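Local coordinates for designed helical repeat protein (Synthetic construct, PDB 5CWD) that has no assigned biological function but was designed de novo by computation to fold as a stack of repeated helices held with disulfides, at residues A[13-18]-A[53-58]; A[25-30]-A[73-78]; A[32-37]-A[46-51]. All coordinates share one frame; numbering follows the deposited sequence.

Contact 1. Residues A[13-18]-A[53-58]; sequences KAARKA and CEAAAR
Ala15 sets its methyl group against Ala55 and Ala56. The CB atom of Ala15 lies 3.9 Å from CB of Ala55. It is 4.1 Å from CB of Ala56 and 3.8 Å from the backbone N of Ala56. One methyl therefore meets two others and the backbone N of Ala56. The backbones come close here, with the CA atoms of Ala15 and Ala56 only 5.0 Å apart. Side chains this short let the two helices approach so nearly. All three alanines are buried, and Phe52 adds its side chain to the apolar surface around Ala15.

Away from this patch the contact loosens toward solvent and turns charged. Arg16 starts alongside the other helix. Its CG is anti to the carbonyl carbon (chi1 -79°), and the chain beyond runs out largely extended, its end coming nearer to that helix. There Arg16 NH2 makes a salt bridge with Glu62. Arg58 stands on the same side, but its NE is 6.5 Å from NH2 of Arg16, so the two like charges do not touch. Arg58 lies against Glu54 of its own helix and also touches Glu12 of helix 4-20. Its guanidinium has the backbone O of Glu54 3.5 Å above one face, offset toward the rim. Glu54 OE1 lies at the edge, in plane, but the ion pair with Arg58 NH2 is long at 4.0 Å. These acidic neighbours probably ease the repulsion between the arginines.

The contact joins helix 4-20 to helix 45-63, passing over the helix between them in sequence. Such alanine-lined packing of every second helix fits an alpha-solenoid-like helical repeat fold.

Contact 2. Residues A[25-30]-A[73-78]; sequences EVAKQA and AKACLE
Lys28 and Glu78 bury the most surface in this contact, and the carbons of Lys28, not its ammonium, meet the Glu78 carboxylate. The aliphatic chain of Lys28 slants across that group. Lys28 CG is 3.6 Å from Glu78 CD, and Lys28 CE is 4.0 Å from Glu78 OE2. The ammonium reaches past: Lys28 NZ stays 5.0 Å from Glu78 OE2. With CG anti to the carbonyl carbon (chi1 -59°) and the chain extended beyond it, NZ comes to Glu25 in its own helix. The salt bridge from Lys28 NZ to Glu25 OE2 is 2.8 Å long. It uses the syn side of the carboxylate, 26° out of its plane. The Lys28 charge is paired with Glu25, with the Glu78 carboxylate not far off; this probably offsets the nearby ammonium of Lys74. With an alanine here in place of Lys28, the Glu25 carboxylate would probably lose its mate and the Glu78 side chain the carbon chain lying across it.

Deeper in, Ala27 completes the contact, its CB 4.0 Å from CB of Ala75. This buried pair joins helix 24-40 to helix 66-83. Ala27 and Ala30 also rest on helix 4-20, while Cys76 meets helix 87-105 and Leu77 packs on helix 108-125.

Contact 3. Residues A[32-37]-A[46-51]; sequences KDCLEV and KEAARS
Cys34 and Leu35 touch Ala48 from a helical turn whose shortest polar bond is Glu36 N to Lys32 O, 2.8 Å. The facing turn is closed by an equal bond, from Arg50 N to Lys46 O. The polar bonds among the two segments stay inside their own helices, and the contact between them is apolar. It lies in a helical hairpin of the designed repeat protein: helix 24-40 is followed after a short loop by helix 45-63.

Ala48 is the centre of the contact. Its methyl points at the other helix and is met by two side chains there. Cys34 supplies a sulfur on one flank. Its SG is anti to the backbone N (chi1 165°), which turns it to the facing helix. SG comes 4.2 Å from CB of Ala48 and 4.1 Å from the backbone O of Ala48. The latter is a loose approach. The same sulfur is bonded to Cys11 of helix 4-20, and Ala48 also touches Cys11. Ala48 thus packs on both cysteines of a disulfide, and three helices meet at this point.

The backbones stand apart, with the CA atoms of Leu35 and Ala48 6.6 Å from each other. The contact is correspondingly small, 119 Å² over both sides. Ala49 lies beside it and adds a little buried surface without close contact. Its side chain touches Ala83, at the end of helix 66-83, and Met85 in the loop after it.

Leu35 fills the other flank. It also packs on Val79 and Gln82 of helix 66-83, so its side chain is shared between two neighbours. Its CB starts off beside the facing helix, but one branch swings nearer: CD2 of Leu35 ends 4.3 Å from CB of Ala48.

How the contacts relate
The three contacts lie on the same side of the chain's centre, toward its N-terminal end. The centres of contacts 1 and 2 are about 9 Å apart, and contact 3 is about 11 Å from each. Contact 1 joins helices 4-20 and 45-63. Contact 2 joins helices 24-40 and 66-83. Contact 3 joins 24-40 to 45-63, sharing one helix with each of the others. Along the chain, contacts 1 and 2 alternate, and contact 3 is nested inside both. Contacts 1 and 2 also touch through alanines and the Cys53–Cys76 disulfide. Four consecutive helices are thus tied into one continuous stack.

Contact 1. Residues A[13-18]-A[53-58]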
ATOM      1  N   LYS A  13      -4.384 -10.822   7.032  1.00 53.09           N
ATOM      2  CA  LYS A  13      -4.660 -10.757   8.459  1.00 51.42           C
ATOM      3  C   LYS A  13      -3.420 -10.294   9.215  1.00 54.82           C
ATOM      4  O   LYS A  13      -3.492  -9.423  10.083  1.00 59.50           O
ATOM      5  CB  LYS A  13      -5.118 -12.122   8.969  1.00 53.83           C
ATOM      6  CG  LYS A  13      -5.512 -12.154  10.435  1.00 57.71           C
ATOM      7  CD  LYS A  13      -5.852 -13.571  10.867  1.00 59.58           C
ATOM      8  CE  LYS A  13      -6.162 -13.648  12.350  1.00 65.87           C
ATOM      9  NZ  LYS A  13      -6.427 -15.048  12.785  1.00 71.56           N
ATOM     10  N   ALA A  14      -2.282 -10.879   8.867  1.00 54.04           N
ATOM     11  CA  ALA A  14      -1.011 -10.516   9.475  1.00 55.62           C
ATOM     12  C   ALA A  14      -0.695  -9.049   9.211  1.00 56.89           C
ATOM     13  O   ALA A  14      -0.231  -8.335  10.102  1.00 59.72           O
ATOM     14  CB  ALA A  14       0.103 -11.406   8.945  1.00 56.45           C
ATOM     15  N   ALA A  15      -0.950  -8.603   7.984  1.00 57.68           N
ATOM     16  CA  ALA A  15      -0.733  -7.205   7.623  1.00 56.09           C
ATOM     17  C   ALA A  15      -1.573  -6.287   8.497  1.00 55.62           C
ATOM     18  O   ALA A  15      -1.061  -5.323   9.069  1.00 56.44           O
ATOM     19  CB  ALA A  15      -1.053  -6.973   6.157  1.00 55.00           C
ATOM     20  N   ARG A  16      -2.864  -6.587   8.600  1.00 59.14           N
ATOM     21  CA  ARG A  16      -3.741  -5.802   9.461  1.00 59.47           C
ATOM     22  C   ARG A  16      -3.229  -5.804  10.899  1.00 59.80           C
ATOM     23  O   ARG A  16      -3.110  -4.747  11.523  1.00 61.50           O
ATOM     24  CB  ARG A  16      -5.174  -6.332   9.404  1.00 60.21           C
ATOM     25  CG  ARG A  16      -5.939  -5.889   8.165  1.00 61.61           C
ATOM     26  CD  ARG A  16      -7.441  -5.894   8.402  1.00 65.48           C
ATOM     27  NE  ARG A  16      -8.175  -5.295   7.287  1.00 69.50           N
ATOM     28  CZ  ARG A  16      -8.355  -3.987   7.117  1.00 64.30           C
ATOM     29  NH1 ARG A  16      -7.852  -3.118   7.985  1.00 62.13           N
ATOM     30  NH2 ARG A  16      -9.037  -3.543   6.071  1.00 62.24           N
ATOM     31  N   LYS A  17      -2.910  -6.987  11.416  1.00 59.05           N
ATOM     32  CA  LYS A  17      -2.391  -7.105  12.775  1.00 61.84           C
ATOM     33  C   LYS A  17      -1.103  -6.306  12.953  1.00 62.25           C
ATOM     34  O   LYS A  17      -0.849  -5.753  14.023  1.00 64.24           O
ATOM     35  CB  LYS A  17      -2.142  -8.570  13.136  1.00 65.53           C
ATOM     36  CG  LYS A  17      -3.382  -9.318  13.605  1.00 68.66           C
ATOM     37  CD  LYS A  17      -3.043 -10.749  14.000  1.00 69.06           C
ATOM     38  CE  LYS A  17      -4.246 -11.467  14.581  1.00 71.88           C
ATOM     39  NZ  LYS A  17      -3.927 -12.880  14.930  1.00 72.77           N
ATOM     40  N   ALA A  18      -0.291  -6.254  11.902  1.00 62.13           N
ATOM     41  CA  ALA A  18       0.943  -5.478  11.933  1.00 63.31           C
ATOM     42  C   ALA A  18       0.652  -3.980  11.874  1.00 63.06           C
ATOM     43  O   ALA A  18       1.355  -3.182  12.492  1.00 63.06           O
ATOM     44  CB  ALA A  18       1.849  -5.886  10.788  1.00 62.67           C
ATOM     45  N   CYS A  53       1.774  -6.426   1.286  1.00 52.67           N
ATOM     46  CA  CYS A  53       1.915  -4.984   1.109  1.00 49.77           C
ATOM     47  C   CYS A  53       0.612  -4.338   0.664  1.00 50.35           C
ATOM     48  O   CYS A  53       0.229  -3.283   1.172  1.00 50.71           O
ATOM     49  CB  CYS A  53       3.010  -4.673   0.094  1.00 49.17           C
ATOM     50  SG  CYS A  53       4.674  -4.917   0.730  1.00 55.18           S
ATOM     51  N   GLU A  54      -0.063  -4.964  -0.294  1.00 51.57           N
ATOM     52  CA  GLU A  54      -1.348  -4.452  -0.753  1.00 51.47           C
ATOM     53  C   GLU A  54      -2.370  -4.455   0.386  1.00 54.07           C
ATOM     54  O   GLU A  54      -3.081  -3.464   0.596  1.00 55.92           O
ATOM     55  CB  GLU A  54      -1.858  -5.269  -1.940  1.00 52.70           C
ATOM     56  CG  GLU A  54      -1.001  -5.122  -3.189  1.00 52.90           C
ATOM     57  CD  GLU A  54      -1.583  -5.830  -4.395  1.00 55.73           C
ATOM     58  OE1 GLU A  54      -2.523  -6.635  -4.221  1.00 58.91           O
ATOM     59  OE2 GLU A  54      -1.102  -5.575  -5.520  1.00 54.96           O
ATOM     60  N   ALA A  55      -2.436  -5.558   1.127  1.00 52.50           N
ATOM     61  CA  ALA A  55      -3.312  -5.630   2.294  1.00 52.09           C
ATOM     62  C   ALA A  55      -2.951  -4.550   3.312  1.00 51.14           C
ATOM     63  O   ALA A  55      -3.827  -3.907   3.893  1.00 49.64           O
ATOM     64  CB  ALA A  55      -3.232  -7.001   2.931  1.00 53.26           C
ATOM     65  N   ALA A  56      -1.651  -4.357   3.515  1.00 52.84           N
ATOM     66  CA  ALA A  56      -1.147  -3.371   4.463  1.00 50.03           C
ATOM     67  C   ALA A  56      -1.561  -1.963   4.062  1.00 50.57           C
ATOM     68  O   ALA A  56      -1.996  -1.171   4.899  1.00 56.34           O
ATOM     69  CB  ALA A  56       0.368  -3.468   4.565  1.00 51.45           C
ATOM     70  N   ALA A  57      -1.417  -1.650   2.780  1.00 51.45           N
ATOM     71  CA  ALA A  57      -1.861  -0.363   2.261  1.00 49.58           C
ATOM     72  C   ALA A  57      -3.365  -0.214   2.452  1.00 50.38           C
ATOM     73  O   ALA A  57      -3.843   0.830   2.903  1.00 52.09           O
ATOM     74  CB  ALA A  57      -1.495  -0.224   0.796  1.00 50.99           C
ATOM     75  N   ARG A  58      -4.104  -1.264   2.105  1.00 53.18           N
ATOM     76  CA  ARG A  58      -5.549  -1.280   2.304  1.00 51.99           C
ATOM     77  C   ARG A  58      -5.905  -0.940   3.750  1.00 54.05           C
ATOM     78  O   ARG A  58      -6.751  -0.083   4.009  1.00 57.39           O
ATOM     79  CB  ARG A  58      -6.124  -2.646   1.934  1.00 54.29           C
ATOM     80  CG  ARG A  58      -7.257  -2.584   0.928  1.00 57.40           C
ATOM     81  CD  ARG A  58      -7.763  -3.974   0.577  1.00 59.14           C
ATOM     82  NE  ARG A  58      -6.687  -4.850   0.121  1.00 58.08           N
ATOM     83  CZ  ARG A  58      -6.089  -4.750  -1.063  1.00 61.02           C
ATOM     84  NH1 ARG A  58      -6.451  -3.803  -1.920  1.00 63.88           N
ATOM     85  NH2 ARG A  58      -5.121  -5.595  -1.388  1.00 59.58           N
TER

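Contact 2. Residues A[25-30]-A[73-78]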
ATOM      1  N   GLU A  25       8.488  -5.193  16.063  1.00 78.57           N
ATOM      2  CA  GLU A  25       8.749  -6.619  16.240  1.00 79.26           C
ATOM      3  C   GLU A  25       7.507  -7.434  15.901  1.00 78.26           C
ATOM      4  O   GLU A  25       7.596  -8.533  15.347  1.00 78.95           O
ATOM      5  CB  GLU A  25       9.201  -6.907  17.673  1.00 82.90           C
ATOM      6  CG  GLU A  25      10.379  -6.053  18.122  1.00 87.75           C
ATOM      7  CD  GLU A  25      11.527  -6.073  17.127  1.00 90.94           C
ATOM      8  OE1 GLU A  25      11.974  -7.179  16.753  1.00 93.37           O
ATOM      9  OE2 GLU A  25      11.974  -4.981  16.708  1.00 86.61           O
ATOM     10  N   VAL A  26       6.347  -6.875  16.225  1.00 77.61           N
ATOM     11  CA  VAL A  26       5.075  -7.492  15.886  1.00 76.96           C
ATOM     12  C   VAL A  26       4.944  -7.611  14.370  1.00 72.79           C
ATOM     13  O   VAL A  26       4.559  -8.661  13.850  1.00 69.58           O
ATOM     14  CB  VAL A  26       3.890  -6.682  16.452  1.00 74.17           C
ATOM     15  CG1 VAL A  26       2.560  -7.327  16.077  1.00 73.52           C
ATOM     16  CG2 VAL A  26       4.012  -6.556  17.964  1.00 74.50           C
ATOM     17  N   ALA A  27       5.275  -6.531  13.669  1.00 71.77           N
ATOM     18  CA  ALA A  27       5.193  -6.504  12.216  1.00 69.63           C
ATOM     19  C   ALA A  27       6.174  -7.495  11.599  1.00 68.29           C
ATOM     20  O   ALA A  27       5.829  -8.230  10.672  1.00 67.40           O
ATOM     21  CB  ALA A  27       5.458  -5.098  11.698  1.00 68.12           C
ATOM     22  N   LYS A  28       7.399  -7.510  12.116  1.00 69.70           N
ATOM     23  CA  LYS A  28       8.414  -8.447  11.646  1.00 68.95           C
ATOM     24  C   LYS A  28       7.933  -9.880  11.831  1.00 68.66           C
ATOM     25  O   LYS A  28       8.007 -10.696  10.908  1.00 68.40           O
ATOM     26  CB  LYS A  28       9.735  -8.237  12.389  1.00 72.17           C
ATOM     27  CG  LYS A  28      10.319  -6.839  12.234  1.00 75.00           C
ATOM     28  CD  LYS A  28      11.541  -6.635  13.120  1.00 76.18           C
ATOM     29  CE  LYS A  28      11.987  -5.179  13.132  1.00 77.31           C
ATOM     30  NZ  LYS A  28      13.031  -4.919  14.163  1.00 76.82           N
ATOM     31  N   GLN A  29       7.438 -10.177  13.029  1.00 70.92           N
ATOM     32  CA  GLN A  29       6.891 -11.497  13.326  1.00 68.79           C
ATOM     33  C   GLN A  29       5.763 -11.840  12.357  1.00 66.21           C
ATOM     34  O   GLN A  29       5.729 -12.933  11.791  1.00 66.31           O
ATOM     35  CB  GLN A  29       6.387 -11.554  14.771  1.00 70.89           C
ATOM     36  CG  GLN A  29       5.770 -12.887  15.176  1.00 70.85           C
ATOM     37  CD  GLN A  29       6.733 -14.051  15.032  1.00 71.59           C
ATOM     38  OE1 GLN A  29       7.951 -13.870  15.052  1.00 75.65           O
ATOM     39  NE2 GLN A  29       6.192 -15.256  14.885  1.00 67.12           N
ATOM     40  N   ALA A  30       4.851 -10.891  12.170  1.00 65.67           N
ATOM     41  CA  ALA A  30       3.727 -11.065  11.257  1.00 63.01           C
ATOM     42  C   ALA A  30       4.215 -11.407   9.852  1.00 60.93           C
ATOM     43  O   ALA A  30       3.699 -12.324   9.207  1.00 61.27           O
ATOM     44  CB  ALA A  30       2.874  -9.805  11.233  1.00 62.86           C
ATOM     45  N   ALA A  73       3.792   0.980   6.025  1.00 55.70           N
ATOM     46  CA  ALA A  73       4.926   1.171   5.133  1.00 54.33           C
ATOM     47  C   ALA A  73       6.097   0.292   5.552  1.00 55.48           C
ATOM     48  O   ALA A  73       6.532  -0.597   4.798  1.00 55.75           O
ATOM     49  CB  ALA A  73       5.344   2.634   5.114  1.00 53.10           C
ATOM     50  N   LYS A  74       6.600   0.534   6.760  1.00 57.33           N
ATOM     51  CA  LYS A  74       7.755  -0.214   7.243  1.00 57.77           C
ATOM     52  C   LYS A  74       7.481  -1.714   7.215  1.00 56.98           C
ATOM     53  O   LYS A  74       8.358  -2.496   6.856  1.00 58.48           O
ATOM     54  CB  LYS A  74       8.145   0.218   8.656  1.00 60.80           C
ATOM     55  CG  LYS A  74       9.240  -0.657   9.263  1.00 66.39           C
ATOM     56  CD  LYS A  74      10.227   0.134  10.104  1.00 71.83           C
ATOM     57  CE  LYS A  74      11.408  -0.736  10.514  1.00 75.04           C
ATOM     58  NZ  LYS A  74      12.465   0.041  11.215  1.00 82.94           N
ATOM     59  N   ALA A  75       6.265  -2.109   7.585  1.00 56.97           N
ATOM     60  CA  ALA A  75       5.884  -3.521   7.578  1.00 56.90           C
ATOM     61  C   ALA A  75       5.980  -4.107   6.175  1.00 55.26           C
ATOM     62  O   ALA A  75       6.560  -5.181   5.973  1.00 55.86           O
ATOM     63  CB  ALA A  75       4.479  -3.693   8.123  1.00 57.44           C
ATOM     64  N   CYS A  76       5.397  -3.401   5.209  1.00 54.06           N
ATOM     65  CA  CYS A  76       5.489  -3.802   3.813  1.00 53.18           C
ATOM     66  C   CYS A  76       6.944  -3.970   3.410  1.00 55.38           C
ATOM     67  O   CYS A  76       7.339  -5.005   2.856  1.00 56.86           O
ATOM     68  CB  CYS A  76       4.814  -2.773   2.911  1.00 53.30           C
ATOM     69  SG  CYS A  76       5.172  -2.997   1.155  1.00 51.79           S
ATOM     70  N   LEU A  77       7.747  -2.953   3.699  1.00 54.20           N
ATOM     71  CA  LEU A  77       9.165  -3.020   3.373  1.00 53.61           C
ATOM     72  C   LEU A  77       9.858  -4.120   4.177  1.00 54.34           C
ATOM     73  O   LEU A  77      10.854  -4.691   3.729  1.00 54.97           O
ATOM     74  CB  LEU A  77       9.835  -1.673   3.626  1.00 51.13           C
ATOM     75  CG  LEU A  77       9.261  -0.518   2.806  1.00 52.59           C
ATOM     76  CD1 LEU A  77       9.920   0.797   3.197  1.00 57.47           C
ATOM     77  CD2 LEU A  77       9.417  -0.773   1.311  1.00 52.07           C
ATOM     78  N   GLU A  78       9.321  -4.427   5.354  1.00 54.61           N
ATOM     79  CA  GLU A  78       9.898  -5.467   6.200  1.00 58.55           C
ATOM     80  C   GLU A  78       9.702  -6.835   5.567  1.00 58.08           C
ATOM     81  O   GLU A  78      10.665  -7.575   5.364  1.00 58.70           O
ATOM     82  CB  GLU A  78       9.279  -5.450   7.600  1.00 59.73           C
ATOM     83  CG  GLU A  78      10.271  -5.134   8.704  1.00 62.53           C
ATOM     84  CD  GLU A  78      11.352  -6.190   8.833  1.00 65.00           C
ATOM     85  OE1 GLU A  78      11.081  -7.368   8.513  1.00 60.99           O
ATOM     86  OE2 GLU A  78      12.475  -5.841   9.254  1.00 68.10           O
TER

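Contact 3. Residues A[32-37]-A[46-51]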
ATOM      1  N   LYS A  32       7.212 -12.673   9.026  1.00 62.07           N
ATOM      2  CA  LYS A  32       7.812 -14.002   9.096  1.00 61.51           C
ATOM      3  C   LYS A  32       6.741 -15.092   9.039  1.00 61.33           C
ATOM      4  O   LYS A  32       6.896 -16.086   8.327  1.00 62.62           O
ATOM      5  CB  LYS A  32       8.649 -14.148  10.370  1.00 65.76           C
ATOM      6  CG  LYS A  32       9.935 -13.328  10.366  1.00 71.00           C
ATOM      7  CD  LYS A  32      10.720 -13.502  11.661  1.00 73.99           C
ATOM      8  CE  LYS A  32      11.998 -12.676  11.646  1.00 77.70           C
ATOM      9  NZ  LYS A  32      12.821 -12.881  12.871  1.00 81.73           N
ATOM     10  N   ASP A  33       5.656 -14.901   9.781  1.00 60.84           N
ATOM     11  CA  ASP A  33       4.554 -15.857   9.762  1.00 60.69           C
ATOM     12  C   ASP A  33       3.939 -15.941   8.368  1.00 59.67           C
ATOM     13  O   ASP A  33       3.719 -17.038   7.840  1.00 61.91           O
ATOM     14  CB  ASP A  33       3.487 -15.476  10.790  1.00 65.44           C
ATOM     15  CG  ASP A  33       3.913 -15.778  12.217  1.00 68.69           C
ATOM     16  OD1 ASP A  33       4.049 -16.972  12.558  1.00 69.38           O
ATOM     17  OD2 ASP A  33       4.100 -14.825  13.002  1.00 69.21           O
ATOM     18  N   CYS A  34       3.663 -14.780   7.779  1.00 58.67           N
ATOM     19  CA  CYS A  34       3.122 -14.717   6.423  1.00 58.64           C
ATOM     20  C   CYS A  34       3.987 -15.514   5.448  1.00 57.68           C
ATOM     21  O   CYS A  34       3.480 -16.336   4.678  1.00 57.69           O
ATOM     22  CB  CYS A  34       3.010 -13.264   5.960  1.00 58.12           C
ATOM     23  SG  CYS A  34       2.754 -13.063   4.184  1.00 54.64           S
ATOM     24  N   LEU A  35       5.293 -15.277   5.493  1.00 57.94           N
ATOM     25  CA  LEU A  35       6.217 -15.988   4.619  1.00 57.58           C
ATOM     26  C   LEU A  35       6.249 -17.482   4.928  1.00 60.44           C
ATOM     27  O   LEU A  35       6.277 -18.305   4.013  1.00 60.04           O
ATOM     28  CB  LEU A  35       7.627 -15.408   4.733  1.00 58.09           C
ATOM     29  CG  LEU A  35       7.835 -13.949   4.319  1.00 56.10           C
ATOM     30  CD1 LEU A  35       9.312 -13.694   4.079  1.00 57.56           C
ATOM     31  CD2 LEU A  35       7.024 -13.579   3.089  1.00 56.42           C
ATOM     32  N   GLU A  36       6.257 -17.835   6.211  1.00 60.47           N
ATOM     33  CA  GLU A  36       6.248 -19.242   6.599  1.00 58.75           C
ATOM     34  C   GLU A  36       5.037 -19.959   6.012  1.00 58.87           C
ATOM     35  O   GLU A  36       5.178 -20.989   5.355  1.00 59.91           O
ATOM     36  CB  GLU A  36       6.254 -19.391   8.120  1.00 61.74           C
ATOM     37  CG  GLU A  36       6.123 -20.835   8.589  1.00 64.14           C
ATOM     38  CD  GLU A  36       6.245 -20.983  10.094  1.00 69.03           C
ATOM     39  OE1 GLU A  36       6.602 -19.994  10.768  1.00 69.11           O
ATOM     40  OE2 GLU A  36       5.983 -22.097  10.600  1.00 69.69           O
ATOM     41  N   VAL A  37       3.846 -19.414   6.247  1.00 60.77           N
ATOM     42  CA  VAL A  37       2.631 -20.022   5.711  1.00 58.18           C
ATOM     43  C   VAL A  37       2.661 -20.001   4.186  1.00 58.48           C
ATOM     44  O   VAL A  37       2.199 -20.942   3.541  1.00 59.13           O
ATOM     45  CB  VAL A  37       1.363 -19.309   6.220  1.00 59.35           C
ATOM     46  CG1 VAL A  37       0.109 -19.847   5.530  1.00 59.02           C
ATOM     47  CG2 VAL A  37       1.245 -19.478   7.726  1.00 61.54           C
ATOM     48  N   LYS A  46       7.594 -13.697  -3.027  1.00 53.47           N
ATOM     49  CA  LYS A  46       7.334 -12.406  -3.656  1.00 52.41           C
ATOM     50  C   LYS A  46       5.846 -12.080  -3.655  1.00 51.69           C
ATOM     51  O   LYS A  46       5.437 -11.002  -3.220  1.00 53.07           O
ATOM     52  CB  LYS A  46       7.860 -12.385  -5.094  1.00 53.74           C
ATOM     53  CG  LYS A  46       9.374 -12.344  -5.211  1.00 50.92           C
ATOM     54  CD  LYS A  46       9.804 -11.852  -6.589  1.00 51.12           C
ATOM     55  CE  LYS A  46      11.303 -11.604  -6.653  1.00 53.49           C
ATOM     56  NZ  LYS A  46      11.695 -10.898  -7.903  1.00 55.37           N
ATOM     57  N   GLU A  47       5.041 -13.017  -4.145  1.00 53.48           N
ATOM     58  CA  GLU A  47       3.604 -12.804  -4.258  1.00 53.99           C
ATOM     59  C   GLU A  47       2.987 -12.665  -2.871  1.00 52.38           C
ATOM     60  O   GLU A  47       2.070 -11.868  -2.661  1.00 54.82           O
ATOM     61  CB  GLU A  47       2.951 -13.953  -5.027  1.00 55.71           C
ATOM     62  CG  GLU A  47       1.637 -13.583  -5.699  1.00 58.84           C
ATOM     63  CD  GLU A  47       1.064 -14.722  -6.519  1.00 64.24           C
ATOM     64  OE1 GLU A  47       1.025 -15.863  -6.009  1.00 66.25           O
ATOM     65  OE2 GLU A  47       0.658 -14.479  -7.677  1.00 64.83           O
ATOM     66  N   ALA A  48       3.504 -13.441  -1.926  1.00 50.51           N
ATOM     67  CA  ALA A  48       3.066 -13.345  -0.541  1.00 51.42           C
ATOM     68  C   ALA A  48       3.295 -11.934  -0.012  1.00 52.55           C
ATOM     69  O   ALA A  48       2.368 -11.275   0.466  1.00 54.76           O
ATOM     70  CB  ALA A  48       3.799 -14.355   0.315  1.00 52.52           C
ATOM     71  N   ALA A  49       4.538 -11.477  -0.114  1.00 53.69           N
ATOM     72  CA  ALA A  49       4.912 -10.142   0.332  1.00 51.95           C
ATOM     73  C   ALA A  49       4.116  -9.075  -0.412  1.00 52.11           C
ATOM     74  O   ALA A  49       3.759  -8.045   0.161  1.00 54.27           O
ATOM     75  CB  ALA A  49       6.400  -9.923   0.138  1.00 52.03           C
ATOM     76  N   ARG A  50       3.846  -9.322  -1.690  0.58 52.90           N
ATOM     77  CA  ARG A  50       3.043  -8.407  -2.493  0.58 52.32           C
ATOM     78  C   ARG A  50       1.649  -8.270  -1.894  0.58 52.78           C
ATOM     79  O   ARG A  50       1.197  -7.165  -1.584  0.58 53.55           O
ATOM     80  CB  ARG A  50       2.954  -8.895  -3.943  0.58 52.50           C
ATOM     81  CG  ARG A  50       2.009  -8.086  -4.826  0.58 53.27           C
ATOM     82  CD  ARG A  50       1.818  -8.745  -6.180  0.58 53.55           C
ATOM     83  NE  ARG A  50       3.062  -8.806  -6.937  0.58 52.32           N
ATOM     84  CZ  ARG A  50       3.558  -7.797  -7.644  0.58 53.11           C
ATOM     85  NH1 ARG A  50       2.922  -6.634  -7.694  0.58 53.06           N
ATOM     86  NH2 ARG A  50       4.699  -7.949  -8.301  0.58 55.59           N
ATOM     87  N   SER A  51       0.972  -9.404  -1.735  1.00 52.38           N
ATOM     88  CA  SER A  51      -0.371  -9.421  -1.164  1.00 53.74           C
ATOM     89  C   SER A  51      -0.361  -8.811   0.238  1.00 53.11           C
ATOM     90  O   SER A  51      -1.307  -8.125   0.640  1.00 52.70           O
ATOM     91  CB  SER A  51      -0.916 -10.851  -1.125  1.00 55.63           C
ATOM     92  OG  SER A  51      -2.302 -10.867  -0.830  1.00 60.11           O
TER